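Local coordinates for trans-2-enoyl-CoA reductase (Treponema denticola ATCC 35405, PDB 4GGO), which reduces the carbon-carbon double bond of trans-2-enoyl-CoA thioesters such as crotonyl-CoA with NADH, as part of bacterial fatty acid synthesis, at residues M5-M10 / N382-E387; A65-A70 / L112-I117; G80-K85 / Y98-F103; T90-P95 / E396-I401; E125-V130 / G207-R212. One frame throughout, in Å; residues are numbered along the deposited sequence.

Contacts 3 and 5 are buried, while contacts 1, 2 and 4 are partly buried. Contacts 2 and 3 share the Rossmann sheet: strands 77-82 and 114-118 are neighbours, and Gly-80 bonds to Val-115 and Ile-117. Their chemistry is polar, with an arginine or an asparagine reaching from a helix to strand hydroxyls. Contact 5 sits by the same sheet and joins two helices with a salt bridge. Contacts 1 and 4 lie farther from the centre of the chain, where the two chain termini meet. They touch each other through Met-5, Val-7, Tyr-92 and Phe-398. Both rely on phenylalanine packing, and the charged groups of contact 4 pair among themselves within segment 396-401.

Contact 1 (M5-M10 / N382-E387)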
# COMPACT_ATOMS: atom_id res chain seq x y z
N MET A 5 0.86 -3.66 30.43
CA MET A 5 2.32 -3.72 30.40
C MET A 5 2.89 -2.68 29.45
O MET A 5 2.20 -2.21 28.54
CB MET A 5 2.79 -5.12 29.99
CG MET A 5 2.39 -5.53 28.58
SD MET A 5 3.15 -7.08 28.06
CE MET A 5 2.36 -7.35 26.48
N ILE A 6 4.14 -2.29 29.67
CA ILE A 6 4.82 -1.36 28.78
C ILE A 6 5.09 -2.03 27.43
O ILE A 6 5.78 -3.05 27.37
CB ILE A 6 6.15 -0.87 29.38
CG1 ILE A 6 5.89 0.07 30.56
CG2 ILE A 6 6.99 -0.17 28.32
CD1 ILE A 6 7.15 0.62 31.19
N VAL A 7 4.54 -1.46 26.37
CA VAL A 7 4.66 -2.06 25.04
C VAL A 7 5.80 -1.47 24.22
O VAL A 7 5.78 -0.29 23.87
CB VAL A 7 3.34 -1.96 24.26
CG1 VAL A 7 3.53 -2.44 22.83
CG2 VAL A 7 2.26 -2.76 24.95
N LYS A 8 6.79 -2.30 23.93
CA LYS A 8 7.93 -1.91 23.11
C LYS A 8 7.95 -2.80 21.86
O LYS A 8 7.33 -3.86 21.85
CB LYS A 8 9.22 -2.07 23.92
CG LYS A 8 9.36 -1.09 25.08
CD LYS A 8 9.36 0.35 24.57
CE LYS A 8 10.05 1.30 25.55
NZ LYS A 8 9.18 1.71 26.68
N PRO A 9 8.65 -2.35 20.80
CA PRO A 9 8.68 -3.17 19.58
C PRO A 9 9.38 -4.51 19.78
O PRO A 9 10.42 -4.58 20.43
CB PRO A 9 9.48 -2.30 18.60
CG PRO A 9 10.26 -1.37 19.46
CD PRO A 9 9.38 -1.09 20.63
N MET A 10 8.79 -5.57 19.22
CA MET A 10 9.39 -6.89 19.27
C MET A 10 9.60 -7.43 17.86
O MET A 10 8.67 -7.95 17.24
CB MET A 10 8.50 -7.86 20.06
CG MET A 10 9.07 -9.26 20.16
SD MET A 10 7.81 -10.52 20.46
CE MET A 10 8.83 -11.99 20.60
N ASN A 382 3.54 -0.24 12.77
CA ASN A 382 2.96 -0.99 13.88
C ASN A 382 2.65 -0.11 15.08
O ASN A 382 2.29 -0.61 16.15
CB ASN A 382 3.88 -2.15 14.28
CG ASN A 382 3.96 -3.22 13.22
OD1 ASN A 382 4.49 -3.00 12.13
ND2 ASN A 382 3.44 -4.41 13.53
N GLY A 383 2.78 1.20 14.91
CA GLY A 383 2.43 2.14 15.95
C GLY A 383 3.57 2.50 16.88
O GLY A 383 3.35 3.08 17.95
N PHE A 384 4.79 2.16 16.49
CA PHE A 384 5.96 2.49 17.30
C PHE A 384 6.69 3.71 16.75
O PHE A 384 6.60 4.01 15.56
CB PHE A 384 6.91 1.29 17.37
CG PHE A 384 6.31 0.08 18.02
CD1 PHE A 384 6.20 -0.00 19.40
CD2 PHE A 384 5.86 -0.98 17.26
CE1 PHE A 384 5.64 -1.12 20.00
CE2 PHE A 384 5.31 -2.10 17.85
CZ PHE A 384 5.20 -2.17 19.22
N ASP A 385 7.39 4.42 17.64
CA ASP A 385 8.22 5.56 17.27
C ASP A 385 7.43 6.73 16.66
O ASP A 385 7.99 7.57 15.96
CB ASP A 385 9.35 5.13 16.32
CG ASP A 385 10.45 6.17 16.19
OD1 ASP A 385 10.93 6.67 17.23
OD2 ASP A 385 10.83 6.50 15.05
N VAL A 386 6.13 6.80 16.94
CA VAL A 386 5.34 7.91 16.43
C VAL A 386 5.31 9.07 17.43
O VAL A 386 5.33 8.86 18.64
CB VAL A 386 3.92 7.48 15.99
CG1 VAL A 386 3.84 5.98 15.82
CG2 VAL A 386 2.87 7.97 16.97
N GLU A 387 5.27 10.29 16.90
CA GLU A 387 5.39 11.49 17.72
C GLU A 387 4.16 11.71 18.59
O GLU A 387 3.03 11.52 18.14
CB GLU A 387 5.63 12.71 16.83
CG GLU A 387 6.51 13.78 17.44
CD GLU A 387 6.85 14.88 16.45
OE1 GLU A 387 7.96 15.45 16.55
OE2 GLU A 387 6.02 15.17 15.56
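The ring of Phe-384 carries Pro-9 over one face, and Val-7 stands at its edge. Pro-9 CB lies 3.9 Å from the centroid of the Phe-384 ring and only 7° off the ring normal. This is a CH-pi contact. Pro-9 CA also sits over that face, nearer the rim. The proline ring reaches one side of the phenyl as well, where Pro-9 CD is 3.6 Å from Phe-384 CD1. At the edge, Val-7 CG1 comes to 3.8 Å from Phe-384 CE1, and Val-7 O is in the plane of the ring. The peptide between Lys-8 and Pro-9 is close too, with Pro-9 N 3.3 Å from Phe-384 CE1. Phe-384 CG is anti to its own carbonyl carbon (chi1 -62°), which carries the ring toward segment 5-10. Leu-379 and Cys-16 add further packing to the phenyl. Lys-8 O bonds to Asn-18 ND2. The loop with Phe-384 starts directly after helix 371-380. Gly-383, with positive phi, is the C-prime residue of a Schellman motif that ends this helix: Phe-384 N bonds to Leu-379 O, and Gly-383 N to Ala-380 O.

Contact 2 (A65-A70 / L112-I117); sequences ASRITA and LYSVTI
In the Rossmann fold of this enzyme, helix 61-74 is tied to an edge strand, 114-118, by Arg-67, which bonds to Thr-116 and lies close to Ser-114 and Val-115. The NAD-binding residues Gly-57 to Tyr-62 run into the start of this helix. Helix segment 65-70 and strand segment 114-117 run nearly antiparallel, at 165°, with their axes 12.1 Å apart. One long side chain bridges this gap. Arg-67 CG is anti to the backbone N (chi1 -158°), and the chain stays extended out to NE. Its guanidinium grips a single atom end-on with two nitrogens. Arg-67 NH1 donates to Thr-116 OG1 at 2.9 Å, and Arg-67 NH2 donates to the same Thr-116 OG1 at 3.3 Å. The first bond is the straighter. The oxygen lies in the guanidinium plane. Arg-67 NH2 is also 2.8 Å from Ser-114 OG and 3.1 Å from Val-115 O, but the angles are too poor for hydrogen bonds. Arg-67 NE is held by Thr-78 OG1, and Phe-103 packs on the side chain. Asp-104 binds both strand hydroxyls, Ser-114 OG through OD1 and Thr-116 OG1 through OD2. The buried guanidinium is thus hydrogen-bonded to the hydroxyls of Thr-116 and Thr-78, and the carboxylate of Asp-104, bonded to Thr-116, probably offsets part of its charge.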
# COMPACT_ATOMS: atom_id res chain seq x y z
N ALA A 65 -4.23 5.02 3.30
CA ALA A 65 -4.11 6.40 2.84
C ALA A 65 -5.18 6.73 1.80
O ALA A 65 -5.65 7.87 1.72
CB ALA A 65 -2.72 6.67 2.28
N SER A 66 -5.56 5.73 1.02
CA SER A 66 -6.59 5.90 -0.00
C SER A 66 -7.96 6.11 0.62
O SER A 66 -8.76 6.91 0.13
CB SER A 66 -6.62 4.69 -0.94
OG SER A 66 -5.35 4.48 -1.54
N ARG A 67 -8.24 5.39 1.70
CA ARG A 67 -9.51 5.52 2.39
C ARG A 67 -9.58 6.86 3.12
O ARG A 67 -10.59 7.55 3.07
CB ARG A 67 -9.73 4.36 3.37
CG ARG A 67 -11.19 4.12 3.71
CD ARG A 67 -11.35 3.04 4.77
NE ARG A 67 -12.76 2.80 5.08
CZ ARG A 67 -13.19 1.98 6.02
NH1 ARG A 67 -12.33 1.30 6.77
NH2 ARG A 67 -14.50 1.83 6.22
N ILE A 68 -8.48 7.21 3.78
CA ILE A 68 -8.39 8.48 4.50
C ILE A 68 -8.52 9.68 3.57
O ILE A 68 -9.23 10.64 3.89
CB ILE A 68 -7.06 8.57 5.30
CG1 ILE A 68 -7.07 7.56 6.45
CG2 ILE A 68 -6.84 9.98 5.82
CD1 ILE A 68 -5.80 7.57 7.27
N THR A 69 -7.86 9.63 2.42
CA THR A 69 -7.93 10.72 1.45
C THR A 69 -9.35 10.88 0.91
O THR A 69 -9.86 11.99 0.79
CB THR A 69 -6.96 10.50 0.27
OG1 THR A 69 -5.61 10.40 0.77
CG2 THR A 69 -7.04 11.67 -0.71
N ALA A 70 -9.99 9.76 0.59
CA ALA A 70 -11.36 9.78 0.08
C ALA A 70 -12.34 10.31 1.12
O ALA A 70 -13.18 11.15 0.82
CB ALA A 70 -11.78 8.40 -0.39
N LEU A 112 -19.44 10.84 8.86
CA LEU A 112 -19.27 10.16 7.59
C LEU A 112 -19.72 8.70 7.68
O LEU A 112 -19.54 8.05 8.71
CB LEU A 112 -17.81 10.21 7.14
CG LEU A 112 -17.17 11.59 6.94
CD1 LEU A 112 -15.69 11.44 6.65
CD2 LEU A 112 -17.88 12.34 5.83
N TYR A 113 -20.30 8.19 6.60
CA TYR A 113 -20.62 6.77 6.51
C TYR A 113 -19.33 5.97 6.32
O TYR A 113 -18.56 6.23 5.39
CB TYR A 113 -21.59 6.49 5.37
CG TYR A 113 -21.75 5.01 5.06
CD1 TYR A 113 -22.61 4.22 5.81
CD2 TYR A 113 -21.04 4.41 4.03
CE1 TYR A 113 -22.76 2.87 5.53
CE2 TYR A 113 -21.18 3.07 3.74
CZ TYR A 113 -22.04 2.30 4.50
OH TYR A 113 -22.18 0.96 4.22
N SER A 114 -19.11 4.99 7.19
CA SER A 114 -17.93 4.14 7.10
C SER A 114 -18.20 2.75 7.65
O SER A 114 -18.52 2.59 8.82
CB SER A 114 -16.75 4.78 7.84
OG SER A 114 -15.60 3.96 7.75
N VAL A 115 -18.07 1.75 6.78
CA VAL A 115 -18.23 0.36 7.19
C VAL A 115 -16.99 -0.45 6.82
O VAL A 115 -16.53 -0.40 5.68
CB VAL A 115 -19.48 -0.28 6.54
CG1 VAL A 115 -19.47 -1.79 6.73
CG2 VAL A 115 -20.74 0.33 7.13
N THR A 116 -16.46 -1.18 7.79
CA THR A 116 -15.29 -2.02 7.57
C THR A 116 -15.67 -3.49 7.64
O THR A 116 -16.22 -3.95 8.64
CB THR A 116 -14.18 -1.73 8.59
OG1 THR A 116 -13.84 -0.34 8.55
CG2 THR A 116 -12.95 -2.57 8.29
N ILE A 117 -15.38 -4.23 6.57
CA ILE A 117 -15.62 -5.66 6.54
C ILE A 117 -14.31 -6.42 6.74
O ILE A 117 -13.40 -6.33 5.92
CB ILE A 117 -16.28 -6.11 5.23
CG1 ILE A 117 -17.66 -5.46 5.10
CG2 ILE A 117 -16.40 -7.62 5.18
CD1 ILE A 117 -18.43 -5.89 3.88

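Contact 3 (G80-K85 / Y98-F103)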
# COMPACT_ATOMS: atom_id res chain seq x y z
N GLY A 80 -14.44 -0.37 3.58
CA GLY A 80 -13.10 -0.91 3.58
C GLY A 80 -13.09 -2.40 3.89
O GLY A 80 -13.87 -2.88 4.71
N VAL A 81 -12.20 -3.12 3.21
CA VAL A 81 -12.05 -4.55 3.44
C VAL A 81 -10.59 -4.89 3.75
O VAL A 81 -9.69 -4.48 3.02
CB VAL A 81 -12.49 -5.37 2.21
CG1 VAL A 81 -12.22 -6.84 2.43
CG2 VAL A 81 -13.97 -5.13 1.92
N SER A 82 -10.37 -5.62 4.84
CA SER A 82 -9.04 -6.09 5.19
C SER A 82 -9.15 -7.35 6.05
O SER A 82 -10.19 -7.62 6.63
CB SER A 82 -8.26 -5.01 5.94
OG SER A 82 -8.85 -4.72 7.19
N PHE A 83 -8.06 -8.11 6.13
CA PHE A 83 -8.04 -9.34 6.90
C PHE A 83 -7.17 -9.18 8.14
O PHE A 83 -5.95 -9.32 8.08
CB PHE A 83 -7.52 -10.50 6.04
CG PHE A 83 -7.94 -11.86 6.52
CD1 PHE A 83 -8.79 -12.00 7.61
CD2 PHE A 83 -7.48 -13.00 5.89
CE1 PHE A 83 -9.17 -13.25 8.05
CE2 PHE A 83 -7.86 -14.26 6.33
CZ PHE A 83 -8.71 -14.38 7.41
N GLU A 84 -7.81 -8.90 9.27
CA GLU A 84 -7.09 -8.64 10.51
C GLU A 84 -7.29 -9.73 11.55
O GLU A 84 -8.14 -10.61 11.40
CB GLU A 84 -7.54 -7.30 11.11
CG GLU A 84 -7.50 -6.15 10.13
CD GLU A 84 -6.12 -5.91 9.57
OE1 GLU A 84 -5.14 -6.06 10.32
OE2 GLU A 84 -6.02 -5.58 8.37
N LYS A 85 -6.49 -9.67 12.61
CA LYS A 85 -6.71 -10.48 13.79
C LYS A 85 -7.11 -9.54 14.92
O LYS A 85 -6.37 -8.61 15.26
CB LYS A 85 -5.44 -11.26 14.16
CG LYS A 85 -5.15 -12.43 13.24
CD LYS A 85 -3.89 -13.18 13.63
CE LYS A 85 -2.64 -12.52 13.07
NZ LYS A 85 -1.41 -13.29 13.40
N TYR A 98 -6.22 -2.09 14.77
CA TYR A 98 -6.24 -0.84 15.50
C TYR A 98 -6.44 0.35 14.56
O TYR A 98 -7.17 1.29 14.88
CB TYR A 98 -4.96 -0.66 16.32
CG TYR A 98 -4.74 -1.77 17.33
CD1 TYR A 98 -5.48 -1.82 18.51
CD2 TYR A 98 -3.81 -2.77 17.10
CE1 TYR A 98 -5.29 -2.83 19.44
CE2 TYR A 98 -3.61 -3.79 18.03
CZ TYR A 98 -4.35 -3.81 19.19
OH TYR A 98 -4.16 -4.81 20.11
N ASN A 99 -5.80 0.29 13.40
CA ASN A 99 -5.96 1.32 12.37
C ASN A 99 -7.42 1.46 11.94
O ASN A 99 -7.94 2.57 11.84
CB ASN A 99 -5.08 1.02 11.15
CG ASN A 99 -3.61 1.24 11.43
OD1 ASN A 99 -3.23 1.87 12.42
ND2 ASN A 99 -2.76 0.72 10.55
N ASN A 100 -8.07 0.33 11.68
CA ASN A 100 -9.48 0.33 11.30
C ASN A 100 -10.38 0.90 12.39
O ASN A 100 -11.34 1.61 12.11
CB ASN A 100 -9.95 -1.08 10.92
CG ASN A 100 -9.39 -1.55 9.60
OD1 ASN A 100 -8.94 -0.74 8.78
ND2 ASN A 100 -9.43 -2.86 9.37
N LEU A 101 -10.06 0.58 13.64
CA LEU A 101 -10.82 1.10 14.78
C LEU A 101 -10.67 2.61 14.86
O LEU A 101 -11.64 3.33 15.09
CB LEU A 101 -10.35 0.46 16.09
CG LEU A 101 -10.56 -1.04 16.25
CD1 LEU A 101 -10.12 -1.49 17.64
CD2 LEU A 101 -12.01 -1.42 16.00
N ALA A 102 -9.44 3.09 14.67
CA ALA A 102 -9.16 4.52 14.69
C ALA A 102 -9.88 5.24 13.56
O ALA A 102 -10.45 6.31 13.77
CB ALA A 102 -7.66 4.76 14.61
N PHE A 103 -9.85 4.65 12.37
CA PHE A 103 -10.50 5.24 11.21
C PHE A 103 -12.00 5.39 11.41
O PHE A 103 -12.56 6.48 11.27
CB PHE A 103 -10.23 4.43 9.94
CG PHE A 103 -10.83 5.02 8.70
CD1 PHE A 103 -12.12 4.69 8.31
CD2 PHE A 103 -10.12 5.91 7.93
CE1 PHE A 103 -12.68 5.24 7.18
CE2 PHE A 103 -10.67 6.47 6.79
CZ PHE A 103 -11.96 6.13 6.41
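Asn-100, on helix 95-110, reaches the end of strand 77-82 with its amide nitrogen. Asn-100 ND2 donates to Ser-82 OG at 2.9 Å, with an N-H...O angle of 152°. The oxygen lies almost in the amide plane of Asn-100. The hydroxyl of Ser-82 sits between its own backbone N and carbonyl carbon (chi1 66°), facing the helix. It also makes a weak bond with the next residue but one, Ser-82 OG donating to Glu-84 OE2 at 3.2 Å. Ser-82 OG thus has the amide on one bond and, weakly, the carboxylate on the other. Strand 77-82, helix 95-110 and strand 114-118 form a beta-alpha-beta unit of the Rossmann fold, and this contact joins the first strand to the helix. Glu-84 follows the strand. It belongs to the NAD site and is important in discriminating NADH against NADPH. Its methylene, not its acid, approaches Asn-100: Glu-84 CG is 3.9 Å from Asn-100 ND2. The chain bends at chi2, and the carboxylate and amide planes stand 88° apart. The Glu-84 oxygens have partners beyond the two segments, Thr-94 OG1 for OE1 and Ser-59 OG for OE2. Asn-100 also packs on Ser-59 and Thr-116.

Contact 4 (T90-P95 / E396-I401)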
# COMPACT_ATOMS: atom_id res chain seq x y z
N THR A 90 -5.87 -9.43 26.39
CA THR A 90 -4.50 -9.65 26.82
C THR A 90 -3.51 -9.85 25.68
O THR A 90 -2.30 -9.67 25.86
CB THR A 90 -4.40 -10.86 27.78
OG1 THR A 90 -4.79 -12.05 27.08
CG2 THR A 90 -5.32 -10.66 28.98
N LYS A 91 -4.00 -10.23 24.51
CA LYS A 91 -3.13 -10.50 23.37
C LYS A 91 -3.17 -9.38 22.34
O LYS A 91 -4.04 -8.52 22.40
CB LYS A 91 -3.48 -11.85 22.73
CG LYS A 91 -3.52 -13.01 23.72
CD LYS A 91 -2.27 -13.04 24.58
CE LYS A 91 -2.37 -14.08 25.68
NZ LYS A 91 -1.23 -14.01 26.63
N TYR A 92 -2.23 -9.40 21.40
CA TYR A 92 -2.14 -8.35 20.39
C TYR A 92 -3.05 -8.61 19.20
O TYR A 92 -3.26 -9.75 18.80
CB TYR A 92 -0.71 -8.23 19.87
CG TYR A 92 0.30 -7.72 20.87
CD1 TYR A 92 0.40 -6.36 21.14
CD2 TYR A 92 1.17 -8.58 21.51
CE1 TYR A 92 1.33 -5.88 22.05
CE2 TYR A 92 2.10 -8.12 22.42
CZ TYR A 92 2.17 -6.77 22.68
OH TYR A 92 3.10 -6.29 23.58
N GLY A 93 -3.58 -7.54 18.64
CA GLY A 93 -4.22 -7.61 17.34
C GLY A 93 -3.20 -7.17 16.31
O GLY A 93 -2.12 -6.69 16.67
N THR A 94 -3.51 -7.35 15.03
CA THR A 94 -2.65 -6.83 13.98
C THR A 94 -2.78 -5.31 13.97
O THR A 94 -3.81 -4.78 14.37
CB THR A 94 -3.03 -7.41 12.60
OG1 THR A 94 -4.42 -7.16 12.34
CG2 THR A 94 -2.77 -8.91 12.56
N PRO A 95 -1.72 -4.60 13.55
CA PRO A 95 -1.77 -3.14 13.50
C PRO A 95 -2.95 -2.62 12.68
O PRO A 95 -3.51 -1.57 13.01
CB PRO A 95 -0.44 -2.75 12.85
CG PRO A 95 0.12 -4.02 12.27
CD PRO A 95 -0.40 -5.11 13.13
N GLU A 396 -3.09 -0.63 29.05
CA GLU A 396 -3.99 -1.34 29.96
C GLU A 396 -4.58 -2.60 29.34
O GLU A 396 -4.57 -3.66 29.95
CB GLU A 396 -5.09 -0.39 30.44
CG GLU A 396 -4.55 0.83 31.17
CD GLU A 396 -5.55 1.97 31.24
OE1 GLU A 396 -5.18 3.11 30.89
OE2 GLU A 396 -6.70 1.73 31.65
N ARG A 397 -5.09 -2.47 28.12
CA ARG A 397 -5.62 -3.62 27.39
C ARG A 397 -5.46 -3.47 25.88
O ARG A 397 -5.16 -2.38 25.39
CB ARG A 397 -7.09 -3.88 27.76
CG ARG A 397 -8.01 -2.68 27.60
CD ARG A 397 -9.35 -2.95 28.27
NE ARG A 397 -9.97 -4.18 27.78
CZ ARG A 397 -10.90 -4.86 28.44
NH1 ARG A 397 -11.31 -4.44 29.63
NH2 ARG A 397 -11.41 -5.97 27.92
N PHE A 398 -5.65 -4.56 25.15
CA PHE A 398 -5.32 -4.58 23.73
C PHE A 398 -6.52 -4.82 22.80
O PHE A 398 -6.35 -5.15 21.63
CB PHE A 398 -4.25 -5.64 23.45
CG PHE A 398 -2.97 -5.42 24.20
CD1 PHE A 398 -1.97 -4.63 23.66
CD2 PHE A 398 -2.78 -5.99 25.45
CE1 PHE A 398 -0.79 -4.42 24.35
CE2 PHE A 398 -1.60 -5.78 26.14
CZ PHE A 398 -0.61 -5.00 25.59
N ASP A 399 -7.72 -4.65 23.33
CA ASP A 399 -8.93 -4.82 22.53
C ASP A 399 -9.64 -3.49 22.30
O ASP A 399 -10.82 -3.47 21.97
CB ASP A 399 -9.88 -5.82 23.19
CG ASP A 399 -10.14 -5.50 24.64
OD1 ASP A 399 -9.32 -4.79 25.26
OD2 ASP A 399 -11.18 -5.96 25.17
N ARG A 400 -8.90 -2.40 22.47
CA ARG A 400 -9.48 -1.06 22.36
C ARG A 400 -8.47 0.00 21.91
O ARG A 400 -7.26 -0.20 21.99
CB ARG A 400 -10.10 -0.64 23.69
CG ARG A 400 -11.56 -1.02 23.85
CD ARG A 400 -11.84 -1.62 25.22
NE ARG A 400 -13.22 -2.06 25.33
CZ ARG A 400 -13.67 -3.23 24.88
NH1 ARG A 400 -12.84 -4.08 24.28
NH2 ARG A 400 -14.95 -3.56 25.02
N ILE A 401 -8.99 1.13 21.43
CA ILE A 401 -8.18 2.30 21.11
C ILE A 401 -7.18 2.02 19.99
O ILE A 401 -7.57 1.76 18.85
CB ILE A 401 -7.47 2.86 22.37
CG1 ILE A 401 -8.51 3.18 23.45
CG2 ILE A 401 -6.67 4.09 22.02
CD1 ILE A 401 -7.95 3.82 24.71
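Phe-398 and Tyr-92 lie side by side and point the same way, yet their rings are neither stacked nor edge-to-face. The planes stand at 60° and the centroids are 4.8 Å apart. The nearest atoms of the two rings are Tyr-92 CE1 and Phe-398 CE1, at 3.5 Å. Two backbone oxygens also approach Phe-398. Lys-91 O is 3.1 Å from Phe-398 CB, a close approach, and Thr-90 O is 3.7 Å from Phe-398 CD2. Within segment 396-401, from either side of Phe-398 in sequence, Arg-397 grips Asp-399 side-on. Arg-397 NE donates to Asp-399 OD1 at 2.7 Å in the guanidinium plane, and Arg-397 NH2 donates to Asp-399 OD2, which lies tilted out of that plane. Arg-400 NH1 adds a second salt bridge to Asp-399 OD2 at 2.7 Å, so two arginines share one acid. Tyr-98 OH links the segments by bonding both Gly-93 N and Phe-398 O. The contact docks the C-terminal tail on the loop that leads to Thr-94, the N-cap position of Rossmann helix 95-110.

Contact 5 (E125-V130 / G207-R212)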
# COMPACT_ATOMS: atom_id res chain seq x y z
N GLU A 125 -17.26 -14.99 0.03
CA GLU A 125 -18.08 -14.64 1.18
C GLU A 125 -17.94 -13.16 1.51
O GLU A 125 -18.93 -12.46 1.73
CB GLU A 125 -17.69 -15.47 2.41
CG GLU A 125 -17.52 -16.95 2.14
CD GLU A 125 -16.09 -17.33 1.81
OE1 GLU A 125 -15.79 -17.54 0.61
OE2 GLU A 125 -15.27 -17.42 2.74
N ILE A 126 -16.70 -12.68 1.53
CA ILE A 126 -16.42 -11.28 1.81
C ILE A 126 -16.98 -10.38 0.71
O ILE A 126 -17.53 -9.31 0.99
CB ILE A 126 -14.91 -11.03 2.01
CG1 ILE A 126 -14.46 -11.64 3.34
CG2 ILE A 126 -14.59 -9.55 1.98
CD1 ILE A 126 -15.30 -11.20 4.53
N LYS A 127 -16.85 -10.82 -0.54
CA LYS A 127 -17.44 -10.10 -1.66
C LYS A 127 -18.96 -10.02 -1.51
O LYS A 127 -19.57 -8.99 -1.83
CB LYS A 127 -17.08 -10.77 -2.99
CG LYS A 127 -15.63 -10.60 -3.40
CD LYS A 127 -15.35 -11.29 -4.73
CE LYS A 127 -13.91 -11.08 -5.18
NZ LYS A 127 -12.92 -11.64 -4.22
N ALA A 128 -19.56 -11.09 -1.00
CA ALA A 128 -21.00 -11.13 -0.79
C ALA A 128 -21.43 -10.14 0.29
O ALA A 128 -22.47 -9.49 0.16
CB ALA A 128 -21.44 -12.54 -0.41
N GLN A 129 -20.62 -10.01 1.33
CA GLN A 129 -20.90 -9.07 2.41
C GLN A 129 -20.82 -7.63 1.92
O GLN A 129 -21.58 -6.77 2.37
CB GLN A 129 -19.95 -9.29 3.59
CG GLN A 129 -20.03 -10.68 4.21
CD GLN A 129 -19.14 -10.83 5.43
OE1 GLN A 129 -18.87 -9.86 6.14
NE2 GLN A 129 -18.67 -12.05 5.67
N VAL A 130 -19.91 -7.38 0.99
CA VAL A 130 -19.77 -6.05 0.40
C VAL A 130 -20.99 -5.72 -0.44
O VAL A 130 -21.61 -4.67 -0.27
CB VAL A 130 -18.50 -5.95 -0.48
CG1 VAL A 130 -18.50 -4.64 -1.26
CG2 VAL A 130 -17.25 -6.06 0.38
N GLY A 207 -3.72 -9.96 -11.29
CA GLY A 207 -4.98 -9.23 -11.28
C GLY A 207 -6.23 -10.09 -11.31
O GLY A 207 -7.31 -9.60 -11.68
N GLU A 208 -6.11 -11.35 -10.93
CA GLU A 208 -7.27 -12.26 -10.94
C GLU A 208 -8.37 -11.83 -9.97
O GLU A 208 -9.53 -11.70 -10.36
CB GLU A 208 -6.85 -13.70 -10.65
CG GLU A 208 -6.14 -14.38 -11.81
CD GLU A 208 -6.05 -15.89 -11.64
OE1 GLU A 208 -6.36 -16.38 -10.54
OE2 GLU A 208 -5.67 -16.57 -12.61
N ASP A 209 -8.00 -11.60 -8.71
CA ASP A 209 -8.98 -11.23 -7.70
C ASP A 209 -9.58 -9.86 -7.98
O ASP A 209 -10.77 -9.63 -7.73
CB ASP A 209 -8.35 -11.24 -6.30
CG ASP A 209 -9.36 -10.93 -5.21
OD1 ASP A 209 -10.39 -11.63 -5.14
OD2 ASP A 209 -9.11 -9.99 -4.43
N TRP A 210 -8.75 -8.95 -8.48
CA TRP A 210 -9.19 -7.61 -8.85
C TRP A 210 -10.32 -7.69 -9.87
O TRP A 210 -11.38 -7.09 -9.69
CB TRP A 210 -8.01 -6.83 -9.43
CG TRP A 210 -8.33 -5.43 -9.85
CD1 TRP A 210 -9.36 -4.65 -9.41
CD2 TRP A 210 -7.61 -4.64 -10.80
NE1 TRP A 210 -9.32 -3.42 -10.03
CE2 TRP A 210 -8.26 -3.39 -10.89
CE3 TRP A 210 -6.48 -4.87 -11.59
CZ2 TRP A 210 -7.81 -2.38 -11.73
CZ3 TRP A 210 -6.03 -3.86 -12.43
CH2 TRP A 210 -6.70 -2.63 -12.49
N GLU A 211 -10.08 -8.45 -10.93
CA GLU A 211 -11.07 -8.62 -11.99
C GLU A 211 -12.31 -9.33 -11.46
O GLU A 211 -13.43 -9.05 -11.89
CB GLU A 211 -10.46 -9.40 -13.16
CG GLU A 211 -11.31 -9.41 -14.42
CD GLU A 211 -10.61 -10.07 -15.59
OE1 GLU A 211 -9.76 -10.95 -15.36
OE2 GLU A 211 -10.90 -9.69 -16.75
N ARG A 212 -12.11 -10.25 -10.52
CA ARG A 212 -13.22 -10.97 -9.91
C ARG A 212 -14.09 -10.02 -9.10
O ARG A 212 -15.32 -10.11 -9.14
CB ARG A 212 -12.70 -12.11 -9.03
CG ARG A 212 -13.76 -13.13 -8.65
CD ARG A 212 -13.19 -14.21 -7.74
NE ARG A 212 -14.17 -15.25 -7.43
CZ ARG A 212 -14.22 -16.43 -8.03
NH1 ARG A 212 -13.34 -16.74 -8.98
NH2 ARG A 212 -15.15 -17.32 -7.68
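Segments 125-130 and 207-212 come closest in backbone at Lys-127 and Arg-212, whose CA atoms are 9.3 Å apart. Lys-127 spans the gap from helix 124-136. Its chain runs straight from CB to CE and then bends at chi4 (61°), which turns the ammonium to Asp-209. Lys-127 NZ donates to Asp-209 OD1 at 2.7 Å in a salt bridge. The bond uses the syn lone pair of that oxygen, on the side of OD2. The lysine and aspartate side chains run antiparallel, side by side where they meet. Asp-209 CG is anti to the backbone N (chi1 -177°), and this brings the carboxylate within range. Helix 124-136 follows strand 114-118 of the Rossmann sheet, and the contact couples it to the start of helix 208-219, where Gly-207 is the N-cap. Asp-209 is in the first turn, so the helix end would be expected to favour its negative charge. Its OD2 bonds to Tyr-146 OH, and its side chain packs on Leu-148 of the NAD site. Lys-127 NZ also bonds to Ala-121 O, and Lys-127 makes a cation-pi contact with Trp-213. The Arg-212 chain lies roughly perpendicular to the lysine, with Lys-127 CE 4.0 Å from Arg-212 CG. Arg-212 NH2 makes salt bridges with Asp-157 and Asp-124, and Arg-212 NE stays 5.0 Å from Lys-127 NZ.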